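Local coordinates for protein lactaldehyde dehydrogenase (Escherichia coli, PDB 2IMP) that catalyses the irreversible NAD+-dependent oxidation of L-lactaldehyde to L-lactate in L-fucose and L-rhamnose degradation, and also oxidises glycolaldehyde, at residues His7-Asp12 with Leu204-Gly209; Ala22-Val27 with Ser36-Gly41; Pro367-Asp372 with Leu389-Phe394. All blocks are in the same frame, centred on the assembly; numbering follows the deposited sequence.

Interaction 1 (His7-Asp12 with Leu204-Gly209); sequences HPMYID and LVLGRG. With NAI (1,4-dihydronicotinamide adenine dinucleotide), chain D.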
loop_
_atom_site.group_PDB
_atom_site.type_symbol
_atom_site.label_atom_id
_atom_site.label_comp_id
_atom_site.label_asym_id
_atom_site.label_seq_id
_atom_site.Cartn_x
_atom_site.Cartn_y
_atom_site.Cartn_z
ATOM N N HIS A 7 27.146 -33.812 17.050
ATOM C CA HIS A 7 25.992 -32.952 17.276
ATOM C C HIS A 7 24.614 -33.618 17.410
ATOM O O HIS A 7 24.313 -34.613 16.749
ATOM C CB HIS A 7 25.916 -31.897 16.165
ATOM C CG HIS A 7 27.052 -30.920 16.176
ATOM N ND1 HIS A 7 27.318 -30.102 17.252
ATOM C CD2 HIS A 7 27.982 -30.622 15.240
ATOM C CE1 HIS A 7 28.363 -29.341 16.978
ATOM N NE2 HIS A 7 28.786 -29.637 15.761
ATOM N N PRO A 8 23.776 -33.070 18.305
ATOM C CA PRO A 8 22.421 -33.565 18.542
ATOM C C PRO A 8 21.473 -32.631 17.755
ATOM O O PRO A 8 21.871 -31.532 17.351
ATOM C CB PRO A 8 22.243 -33.369 20.037
ATOM C CG PRO A 8 22.951 -32.062 20.254
ATOM C CD PRO A 8 24.213 -32.212 19.426
ATOM N N MET A 9 20.244 -33.075 17.536
ATOM C CA MET A 9 19.275 -32.233 16.864
ATOM C C MET A 9 18.540 -31.356 17.892
ATOM O O MET A 9 18.671 -31.572 19.100
ATOM C CB MET A 9 18.254 -33.088 16.098
ATOM C CG MET A 9 18.833 -33.837 14.897
ATOM S SD MET A 9 17.592 -34.781 13.954
ATOM C CE MET A 9 18.520 -36.290 13.593
ATOM N N TYR A 10 17.813 -30.355 17.424
ATOM C CA TYR A 10 17.055 -29.523 18.340
ATOM C C TYR A 10 15.562 -29.652 18.043
ATOM O O TYR A 10 15.057 -29.068 17.086
ATOM C CB TYR A 10 17.486 -28.060 18.243
ATOM C CG TYR A 10 16.967 -27.224 19.384
ATOM C CD1 TYR A 10 17.488 -27.370 20.674
ATOM C CD2 TYR A 10 15.935 -26.305 19.189
ATOM C CE1 TYR A 10 16.997 -26.609 21.742
ATOM C CE2 TYR A 10 15.436 -25.541 20.248
ATOM C CZ TYR A 10 15.966 -25.702 21.518
ATOM O OH TYR A 10 15.468 -24.962 22.560
ATOM N N ILE A 11 14.883 -30.450 18.859
ATOM C CA ILE A 11 13.468 -30.718 18.679
ATOM C C ILE A 11 12.586 -30.440 19.915
ATOM O O ILE A 11 12.871 -30.904 21.018
ATOM C CB ILE A 11 13.272 -32.187 18.241
ATOM C CG1 ILE A 11 14.041 -32.430 16.938
ATOM C CG2 ILE A 11 11.788 -32.501 18.070
ATOM C CD1 ILE A 11 14.197 -33.895 16.561
ATOM N N ASP A 12 11.522 -29.675 19.696
ATOM C CA ASP A 12 10.573 -29.314 20.738
ATOM C C ASP A 12 11.179 -28.668 22.012
ATOM O O ASP A 12 10.865 -29.068 23.137
ATOM C CB ASP A 12 9.728 -30.540 21.121
ATOM C CG ASP A 12 8.464 -30.168 21.895
ATOM O OD1 ASP A 12 8.109 -28.969 21.930
ATOM O OD2 ASP A 12 7.817 -31.077 22.457
ATOM N N LEU A 204 15.621 -27.681 14.812
ATOM C CA LEU A 204 16.723 -27.956 13.908
ATOM C C LEU A 204 16.935 -29.454 13.677
ATOM O O LEU A 204 17.238 -30.194 14.616
ATOM C CB LEU A 204 18.028 -27.348 14.441
ATOM C CG LEU A 204 19.244 -27.464 13.502
ATOM C CD1 LEU A 204 19.178 -26.374 12.447
ATOM C CD2 LEU A 204 20.540 -27.321 14.287
ATOM N N VAL A 205 16.735 -29.906 12.446
ATOM C CA VAL A 205 16.970 -31.312 12.142
ATOM C C VAL A 205 18.208 -31.487 11.247
ATOM O O VAL A 205 18.500 -30.625 10.422
ATOM C CB VAL A 205 15.726 -31.978 11.503
ATOM C CG1 VAL A 205 14.600 -32.032 12.532
ATOM C CG2 VAL A 205 15.287 -31.213 10.264
ATOM N N LEU A 206 18.935 -32.583 11.435
ATOM C CA LEU A 206 20.163 -32.803 10.682
ATOM C C LEU A 206 20.187 -34.046 9.783
ATOM O O LEU A 206 19.740 -35.121 10.186
ATOM C CB LEU A 206 21.334 -32.860 11.664
ATOM C CG LEU A 206 21.439 -31.652 12.604
ATOM C CD1 LEU A 206 22.372 -31.966 13.758
ATOM C CD2 LEU A 206 21.923 -30.437 11.822
ATOM N N GLY A 207 20.721 -33.885 8.574
ATOM C CA GLY A 207 20.797 -35.004 7.654
ATOM C C GLY A 207 20.946 -34.621 6.193
ATOM O O GLY A 207 21.228 -33.465 5.853
ATOM N N ARG A 208 20.754 -35.606 5.325
ATOM C CA ARG A 208 20.864 -35.401 3.891
ATOM C C ARG A 208 19.583 -34.863 3.244
ATOM O O ARG A 208 18.511 -34.872 3.853
ATOM C CB ARG A 208 21.245 -36.710 3.196
ATOM C CG ARG A 208 22.628 -37.244 3.561
ATOM C CD ARG A 208 22.813 -38.645 2.993
ATOM N NE ARG A 208 21.790 -39.550 3.509
ATOM C CZ ARG A 208 21.495 -40.734 2.979
ATOM N NH1 ARG A 208 22.147 -41.165 1.907
ATOM N NH2 ARG A 208 20.547 -41.486 3.521
ATOM N N GLY A 209 19.713 -34.411 2.004
ATOM C CA GLY A 209 18.565 -33.887 1.298
ATOM C C GLY A 209 17.545 -34.947 0.945
ATOM O O GLY A 209 16.352 -34.781 1.206
HETATM P PA NAI D . 21.925 -28.230 -2.928
HETATM O O1A NAI D . 20.597 -28.138 -3.556
HETATM O O2A NAI D . 22.730 -29.443 -3.406
HETATM O O5B NAI D . 21.749 -28.276 -1.341
HETATM C C5B NAI D . 21.039 -27.297 -0.598
HETATM C C4B NAI D . 20.097 -27.935 0.436
HETATM O O4B NAI D . 19.093 -28.734 -0.195
HETATM C C3B NAI D . 20.793 -28.872 1.436
HETATM O O3B NAI D . 20.296 -28.640 2.751
HETATM C C2B NAI D . 20.485 -30.248 0.881
HETATM O O2B NAI D . 20.583 -31.311 1.793
HETATM C C1B NAI D . 19.098 -30.062 0.323
HETATM N N9A NAI D . 18.738 -31.043 -0.744
HETATM C C8A NAI D . 19.501 -31.579 -1.780
HETATM N N7A NAI D . 18.720 -32.447 -2.494
HETATM C C5A NAI D . 17.488 -32.475 -1.939
HETATM C C6A NAI D . 16.306 -33.176 -2.256
HETATM N N6A NAI D . 16.268 -34.022 -3.284
HETATM N N1A NAI D . 15.161 -32.983 -1.468
HETATM C C2A NAI D . 15.187 -32.099 -0.381
HETATM N N3A NAI D . 16.367 -31.403 -0.072
HETATM C C4A NAI D . 17.491 -31.589 -0.842
HETATM O O3 NAI D . 22.656 -26.847 -3.284
HETATM P PN NAI D . 24.041 -26.282 -2.680
HETATM O O1N NAI D . 24.027 -26.315 -1.207
HETATM O O2N NAI D . 24.285 -24.953 -3.335
HETATM O O5D NAI D . 25.089 -27.348 -3.303
HETATM C C5D NAI D . 25.713 -28.391 -2.597
HETATM C C4D NAI D . 26.556 -29.155 -3.592
HETATM O O4D NAI D . 26.998 -30.369 -2.991
HETATM C C3D NAI D . 26.083 -29.588 -4.998
HETATM O O3D NAI D . 26.686 -28.776 -5.987
HETATM C C2D NAI D . 26.461 -31.040 -5.133
HETATM O O2D NAI D . 26.968 -31.362 -6.408
HETATM C C1D NAI D . 27.455 -31.227 -4.013
HETATM N N1N NAI D . 27.529 -32.664 -3.598
HETATM C C2N NAI D . 26.602 -33.111 -2.649
HETATM C C3N NAI D . 26.634 -34.465 -2.220
HETATM C C7N NAI D . 25.644 -34.967 -1.192
HETATM O O7N NAI D . 25.709 -36.297 -0.796
HETATM N N7N NAI D . 24.704 -34.198 -0.641
HETATM C C4N NAI D . 27.625 -35.341 -2.775
HETATM C C5N NAI D . 28.559 -34.867 -3.741
HETATM C C6N NAI D . 28.497 -33.514 -4.143
#
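A single antiparallel bridge between Tyr10 and Leu204 fastens the N-terminal strand 5-11 to the end of strand 202-204, in the Rossmann-like NAD-binding part of the aldehyde dehydrogenase fold. Tyr10 N donates to Leu204 O at 2.9 Å, and Leu204 N returns a bond of 2.7 Å to Tyr10 O. Beside this bridge the two CB atoms of Tyr10 and Leu204 touch at 3.9 Å. The Tyr10 ring turns away from Leu204, with CG anti to its backbone N (chi1 -167°), and its hydroxyl is hydrogen-bonded to Asp193. Met9 carries the contact onward. Met9 CB lies 3.4 Å from Leu204 O. Met9 CG meets Leu206 CG at 4.1 Å, and Met9 SD comes near Val205 CA. Met9 SD also receives a weak but nearly straight hydrogen bond from Leu206 N, 3.6 Å long with 171° at the hydrogen. Leu206 turns back toward the N-terminal strand, setting CD1 against the carbonyl of Pro8. Beyond it, Arg208 takes the N-cap position of helix 209-218, and Gly209 N lies 3.2 Å from O2B of the dinucleotide's adenosine ribose. The chemistry thus changes over three residues, from paired peptide groups to a thioether that both packs against carbon and offers a soft acceptor to an amide, which ties the start of the loop leading to the cofactor to the N-terminal strand.

Interaction 2 (Ala22-Val27 with Ser36-Gly41); sequences AWIDVV and SRIPDG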
loop_
_atom_site.group_PDB
_atom_site.type_symbol
_atom_site.label_atom_id
_atom_site.label_comp_id
_atom_site.label_asym_id
_atom_site.label_seq_id
_atom_site.Cartn_x
_atom_site.Cartn_y
_atom_site.Cartn_z
ATOM N N ALA A 22 24.353 -44.443 12.212
ATOM C CA ALA A 22 24.969 -43.748 11.095
ATOM C C ALA A 22 25.205 -42.242 11.318
ATOM O O ALA A 22 24.308 -41.507 11.738
ATOM C CB ALA A 22 24.139 -43.960 9.837
ATOM N N TRP A 23 26.432 -41.816 11.043
ATOM C CA TRP A 23 26.810 -40.422 11.175
ATOM C C TRP A 23 27.422 -39.847 9.890
ATOM O O TRP A 23 27.949 -40.579 9.058
ATOM C CB TRP A 23 27.826 -40.230 12.305
ATOM C CG TRP A 23 27.327 -40.556 13.671
ATOM C CD1 TRP A 23 27.288 -41.787 14.257
ATOM C CD2 TRP A 23 26.820 -39.631 14.640
ATOM N NE1 TRP A 23 26.792 -41.687 15.533
ATOM C CE2 TRP A 23 26.494 -40.379 15.793
ATOM C CE3 TRP A 23 26.604 -38.248 14.644
ATOM C CZ2 TRP A 23 25.967 -39.782 16.948
ATOM C CZ3 TRP A 23 26.081 -37.655 15.792
ATOM C CH2 TRP A 23 25.767 -38.426 16.927
ATOM N N ILE A 24 27.326 -38.536 9.738
ATOM C CA ILE A 24 27.899 -37.862 8.587
ATOM C C ILE A 24 29.082 -36.975 9.007
ATOM O O ILE A 24 28.944 -36.129 9.892
ATOM C CB ILE A 24 26.848 -36.982 7.874
ATOM C CG1 ILE A 24 25.691 -37.851 7.374
ATOM C CG2 ILE A 24 27.490 -36.240 6.714
ATOM C CD1 ILE A 24 24.575 -37.065 6.701
ATOM N N ASP A 25 30.239 -37.191 8.395
ATOM C CA ASP A 25 31.402 -36.390 8.739
ATOM C C ASP A 25 31.386 -34.976 8.138
ATOM O O ASP A 25 31.101 -34.801 6.958
ATOM C CB ASP A 25 32.703 -37.071 8.282
ATOM C CG ASP A 25 33.039 -38.314 9.086
ATOM O OD1 ASP A 25 32.973 -38.270 10.332
ATOM O OD2 ASP A 25 33.390 -39.337 8.462
ATOM N N VAL A 26 31.665 -33.983 8.971
ATOM C CA VAL A 26 31.768 -32.616 8.494
ATOM C C VAL A 26 33.260 -32.256 8.353
ATOM O O VAL A 26 34.009 -32.270 9.330
ATOM C CB VAL A 26 31.071 -31.625 9.444
ATOM C CG1 VAL A 26 31.237 -30.207 8.925
ATOM C CG2 VAL A 26 29.588 -31.972 9.553
ATOM N N VAL A 27 33.671 -31.964 7.128
ATOM C CA VAL A 27 35.061 -31.678 6.836
ATOM C C VAL A 27 35.439 -30.208 6.586
ATOM O O VAL A 27 34.625 -29.416 6.118
ATOM C CB VAL A 27 35.500 -32.489 5.592
ATOM C CG1 VAL A 27 36.894 -32.109 5.189
ATOM C CG2 VAL A 27 35.416 -33.978 5.883
ATOM N N SER A 36 33.684 -32.181 12.716
ATOM C CA SER A 36 32.503 -32.568 13.465
ATOM C C SER A 36 31.691 -33.649 12.763
ATOM O O SER A 36 31.967 -33.999 11.616
ATOM C CB SER A 36 31.601 -31.354 13.714
ATOM O OG SER A 36 31.046 -30.873 12.500
ATOM N N ARG A 37 30.700 -34.171 13.471
ATOM C CA ARG A 37 29.826 -35.189 12.933
ATOM C C ARG A 37 28.344 -34.948 13.274
ATOM O O ARG A 37 28.006 -34.547 14.389
ATOM C CB ARG A 37 30.250 -36.575 13.437
ATOM C CG ARG A 37 31.500 -37.135 12.755
ATOM C CD ARG A 37 31.699 -38.610 13.090
ATOM N NE ARG A 37 32.301 -38.801 14.405
ATOM C CZ ARG A 37 33.611 -38.773 14.633
ATOM N NH1 ARG A 37 34.457 -38.568 13.632
ATOM N NH2 ARG A 37 34.077 -38.941 15.864
ATOM N N ILE A 38 27.475 -35.172 12.297
ATOM C CA ILE A 38 26.054 -34.997 12.521
ATOM C C ILE A 38 25.262 -36.265 12.224
ATOM O O ILE A 38 25.676 -37.096 11.414
ATOM C CB ILE A 38 25.464 -33.854 11.657
ATOM C CG1 ILE A 38 25.722 -34.137 10.177
ATOM C CG2 ILE A 38 26.055 -32.523 12.084
ATOM C CD1 ILE A 38 24.966 -33.213 9.241
ATOM N N PRO A 39 24.117 -36.428 12.886
ATOM C CA PRO A 39 23.329 -37.626 12.630
ATOM C C PRO A 39 22.843 -37.753 11.186
ATOM O O PRO A 39 22.518 -36.758 10.533
ATOM C CB PRO A 39 22.173 -37.504 13.626
ATOM C CG PRO A 39 22.112 -36.050 13.946
ATOM C CD PRO A 39 23.551 -35.651 13.997
ATOM N N ASP A 40 22.847 -38.984 10.686
ATOM C CA ASP A 40 22.333 -39.245 9.357
ATOM C C ASP A 40 20.799 -39.341 9.473
ATOM O O ASP A 40 20.192 -40.389 9.248
ATOM C CB ASP A 40 22.930 -40.545 8.798
ATOM C CG ASP A 40 22.541 -40.797 7.348
ATOM O OD1 ASP A 40 22.323 -39.819 6.607
ATOM O OD2 ASP A 40 22.467 -41.976 6.938
ATOM N N GLY A 41 20.225 -38.216 9.895
ATOM C CA GLY A 41 18.797 -38.093 10.109
ATOM C C GLY A 41 17.898 -38.758 9.098
ATOM O O GLY A 41 18.263 -38.958 7.942
#
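Ala22-Val27 and Ser36-Gly41 run antiparallel, their strand axes 148° apart, and form the two arms of a beta hairpin. Ile24 with Ile38 and Val26 with Ser36 are the hydrogen-bonded pairs: Ile24 N donates to Ile38 O at 2.8 Å and Val26 N to Ser36 O at 2.7 Å. Past the strand end, Asp40 N reaches Ala22 O at 3.1 Å as the chain makes an inverse gamma turn centred on Asp40. On one face Ile24 CB packs on Ile38 CG1 at 3.8 Å, and Ser36 OG, placed between its backbone N and carbonyl carbon (chi1 67°), presses close to Val26 CB and is hydrogen-bonded to Asn183. On the other face Asp25 and Arg37 lie side by side. Asp25 OD1 sits at the guanidinium edge, near its plane, but the salt bridge to Arg37 NH1 is long at 3.6 Å, and the carboxylate is turned 76° from that plane; Arg37 NE is hydrogen-bonded to Gln6. Trp23 crosses Pro39 obliquely, CZ3 3.7 Å from CD, and meets the Trp18 ring edge-to-face. The hairpin borders strand 5-11 through Arg37, whose backbone bonds to Val5 and His7, while the Asp40 carboxylate forms a salt bridge with Arg208, just before helix 209-218.

Interaction 3 (Pro367-Asp372 with Leu389-Phe394); sequences PTLLLD and LPVVAF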
loop_
_atom_site.group_PDB
_atom_site.type_symbol
_atom_site.label_atom_id
_atom_site.label_comp_id
_atom_site.label_asym_id
_atom_site.label_seq_id
_atom_site.Cartn_x
_atom_site.Cartn_y
_atom_site.Cartn_z
ATOM N N PRO A 367 42.061 -18.356 -9.562
ATOM C CA PRO A 367 41.189 -17.405 -10.242
ATOM C C PRO A 367 41.451 -17.599 -11.748
ATOM O O PRO A 367 42.586 -17.487 -12.212
ATOM C CB PRO A 367 41.689 -16.060 -9.726
ATOM C CG PRO A 367 42.079 -16.384 -8.326
ATOM C CD PRO A 367 42.826 -17.692 -8.491
ATOM N N THR A 368 40.399 -17.904 -12.491
ATOM C CA THR A 368 40.547 -18.149 -13.912
ATOM C C THR A 368 39.816 -17.159 -14.825
ATOM O O THR A 368 38.635 -16.873 -14.638
ATOM C CB THR A 368 40.083 -19.574 -14.245
ATOM O OG1 THR A 368 40.859 -20.509 -13.486
ATOM C CG2 THR A 368 40.238 -19.863 -15.729
ATOM N N LEU A 369 40.547 -16.636 -15.800
ATOM C CA LEU A 369 39.992 -15.701 -16.761
ATOM C C LEU A 369 39.942 -16.289 -18.181
ATOM O O LEU A 369 40.976 -16.635 -18.752
ATOM C CB LEU A 369 40.815 -14.412 -16.773
ATOM C CG LEU A 369 40.385 -13.353 -17.789
ATOM C CD1 LEU A 369 38.938 -12.959 -17.542
ATOM C CD2 LEU A 369 41.298 -12.145 -17.680
ATOM N N LEU A 370 38.738 -16.411 -18.727
ATOM C CA LEU A 370 38.570 -16.957 -20.063
ATOM C C LEU A 370 38.126 -15.920 -21.107
ATOM O O LEU A 370 37.136 -15.212 -20.915
ATOM C CB LEU A 370 37.571 -18.117 -20.031
ATOM C CG LEU A 370 37.917 -19.257 -19.066
ATOM C CD1 LEU A 370 36.833 -20.322 -19.118
ATOM C CD2 LEU A 370 39.268 -19.851 -19.433
ATOM N N LEU A 371 38.880 -15.831 -22.198
ATOM C CA LEU A 371 38.558 -14.894 -23.262
ATOM C C LEU A 371 38.071 -15.585 -24.555
ATOM O O LEU A 371 38.021 -16.809 -24.631
ATOM C CB LEU A 371 39.770 -14.004 -23.562
ATOM C CG LEU A 371 40.403 -13.273 -22.366
ATOM C CD1 LEU A 371 41.430 -12.260 -22.876
ATOM C CD2 LEU A 371 39.330 -12.561 -21.546
ATOM N N ASP A 372 37.720 -14.791 -25.558
ATOM C CA ASP A 372 37.220 -15.344 -26.810
ATOM C C ASP A 372 36.115 -16.397 -26.611
ATOM O O ASP A 372 36.008 -17.365 -27.364
ATOM C CB ASP A 372 38.363 -15.950 -27.627
ATOM C CG ASP A 372 39.366 -14.910 -28.076
ATOM O OD1 ASP A 372 38.931 -13.820 -28.510
ATOM O OD2 ASP A 372 40.584 -15.181 -28.003
ATOM N N LEU A 389 35.828 -16.534 -14.641
ATOM C CA LEU A 389 35.191 -15.401 -15.305
ATOM C C LEU A 389 35.246 -15.433 -16.847
ATOM O O LEU A 389 36.257 -15.071 -17.451
ATOM C CB LEU A 389 35.808 -14.080 -14.832
ATOM C CG LEU A 389 35.538 -13.616 -13.401
ATOM C CD1 LEU A 389 36.202 -12.269 -13.181
ATOM C CD2 LEU A 389 34.041 -13.507 -13.164
ATOM N N PRO A 390 34.156 -15.878 -17.489
ATOM C CA PRO A 390 34.116 -15.938 -18.950
ATOM C C PRO A 390 33.810 -14.536 -19.514
ATOM O O PRO A 390 32.900 -13.855 -19.039
ATOM C CB PRO A 390 32.990 -16.924 -19.217
ATOM C CG PRO A 390 32.029 -16.611 -18.104
ATOM C CD PRO A 390 32.949 -16.491 -16.904
ATOM N N VAL A 391 34.579 -14.110 -20.508
ATOM C CA VAL A 391 34.360 -12.800 -21.105
ATOM C C VAL A 391 33.913 -12.849 -22.575
ATOM O O VAL A 391 34.509 -13.541 -23.400
ATOM C CB VAL A 391 35.622 -11.913 -21.010
ATOM C CG1 VAL A 391 35.317 -10.529 -21.564
ATOM C CG2 VAL A 391 36.089 -11.817 -19.564
ATOM N N VAL A 392 32.857 -12.110 -22.875
ATOM C CA VAL A 392 32.314 -12.058 -24.218
ATOM C C VAL A 392 32.166 -10.628 -24.748
ATOM O O VAL A 392 31.556 -9.772 -24.099
ATOM C CB VAL A 392 30.933 -12.762 -24.277
ATOM C CG1 VAL A 392 30.326 -12.630 -25.669
ATOM C CG2 VAL A 392 31.089 -14.224 -23.906
ATOM N N ALA A 393 32.740 -10.377 -25.918
ATOM C CA ALA A 393 32.655 -9.059 -26.513
ATOM C C ALA A 393 31.356 -8.846 -27.295
ATOM O O ALA A 393 30.744 -9.805 -27.751
ATOM C CB ALA A 393 33.858 -8.820 -27.421
ATOM N N PHE A 394 30.939 -7.593 -27.422
ATOM C CA PHE A 394 29.730 -7.264 -28.160
ATOM C C PHE A 394 29.795 -5.879 -28.823
ATOM O O PHE A 394 30.625 -5.050 -28.451
ATOM C CB PHE A 394 28.501 -7.349 -27.238
ATOM C CG PHE A 394 28.424 -6.254 -26.202
ATOM C CD1 PHE A 394 27.842 -5.029 -26.507
ATOM C CD2 PHE A 394 28.938 -6.450 -24.924
ATOM C CE1 PHE A 394 27.770 -4.016 -25.555
ATOM C CE2 PHE A 394 28.872 -5.443 -23.964
ATOM C CZ PHE A 394 28.289 -4.224 -24.279
HETATM O O HOH W 1 36.088 -12.194 -25.361
#
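Val391, Leu389 and Leu370 bury the most surface where Pro367-Asp372 runs parallel to Leu389-Phe394, with strand axes 22° apart. Leu389 grips the neighbouring strand with both of its peptide atoms: its N donates to Thr368 O at 2.8 Å, and its O accepts from Leu370 N at 3.1 Å. The two bonds straddle Leu369, as parallel pairing requires. The second is less regular, its donor standing well above the carbonyl plane of Leu389. Leu370 in turn straddles Pro390, since its own O accepts from Val391 N at 2.8 Å. Its isobutyl group lies on the same face as the Pro390 ring; the close contacts of Leu370 across the pair are made by its N and O. Val391 adds side-chain contacts to its backbone bond. Val391 CG2 meets Leu369 CD1 at 3.7 Å, and Val391 CB touches Leu371 CD2 at 3.8 Å, the latter two side chains lying side by side and pointing the same way. Leu369 CG is anti to its backbone N (chi1 177°), and the next torsion (chi2 58°) sets CD1 3.4 Å from Leu389 O. Toward the end of the pairing the strands part: the CA atoms of Asp372 and Val392 are 6.4 Å apart, and a water takes the place of a direct bond, donating to Val391 O at 2.9 Å and weakly accepting from Asp372 N. The Asp372 carboxylate is held by a salt bridge to Arg350. Leu369, Leu371 and Leu389 pack against helix 298-310, while Leu370 meets the loop residue Ile379. A largely parallel sheet with a helix laid over aliphatic side chains is the alpha/beta layering of the catalytic domain of aldehyde dehydrogenases.

In the fold
Interactions 1 and 2 share one sheet, in which strands 5-11 and 34-39 are neighbours, and they touch directly: Met9 packs on Pro39. Interaction 3 belongs to another sheet, its centre about 42 Å from that of interaction 1 and on the opposite side of the chain's centre. Interactions 1 and 3 are buried and, beyond backbone hydrogen bonds, mostly apolar between their segments, apart from a weak N-H...S bond in interaction 1 and a bridging water in interaction 3. Interaction 2, partly open to solvent, adds a charged pair and an aromatic-proline contact. Pairing differs too: one isolated antiparallel bridge, a regular antiparallel hairpin, and a parallel pair. Interaction 1 alone includes cofactor-pocket residues; interaction 3 lies away from the cofactor and substrate sites.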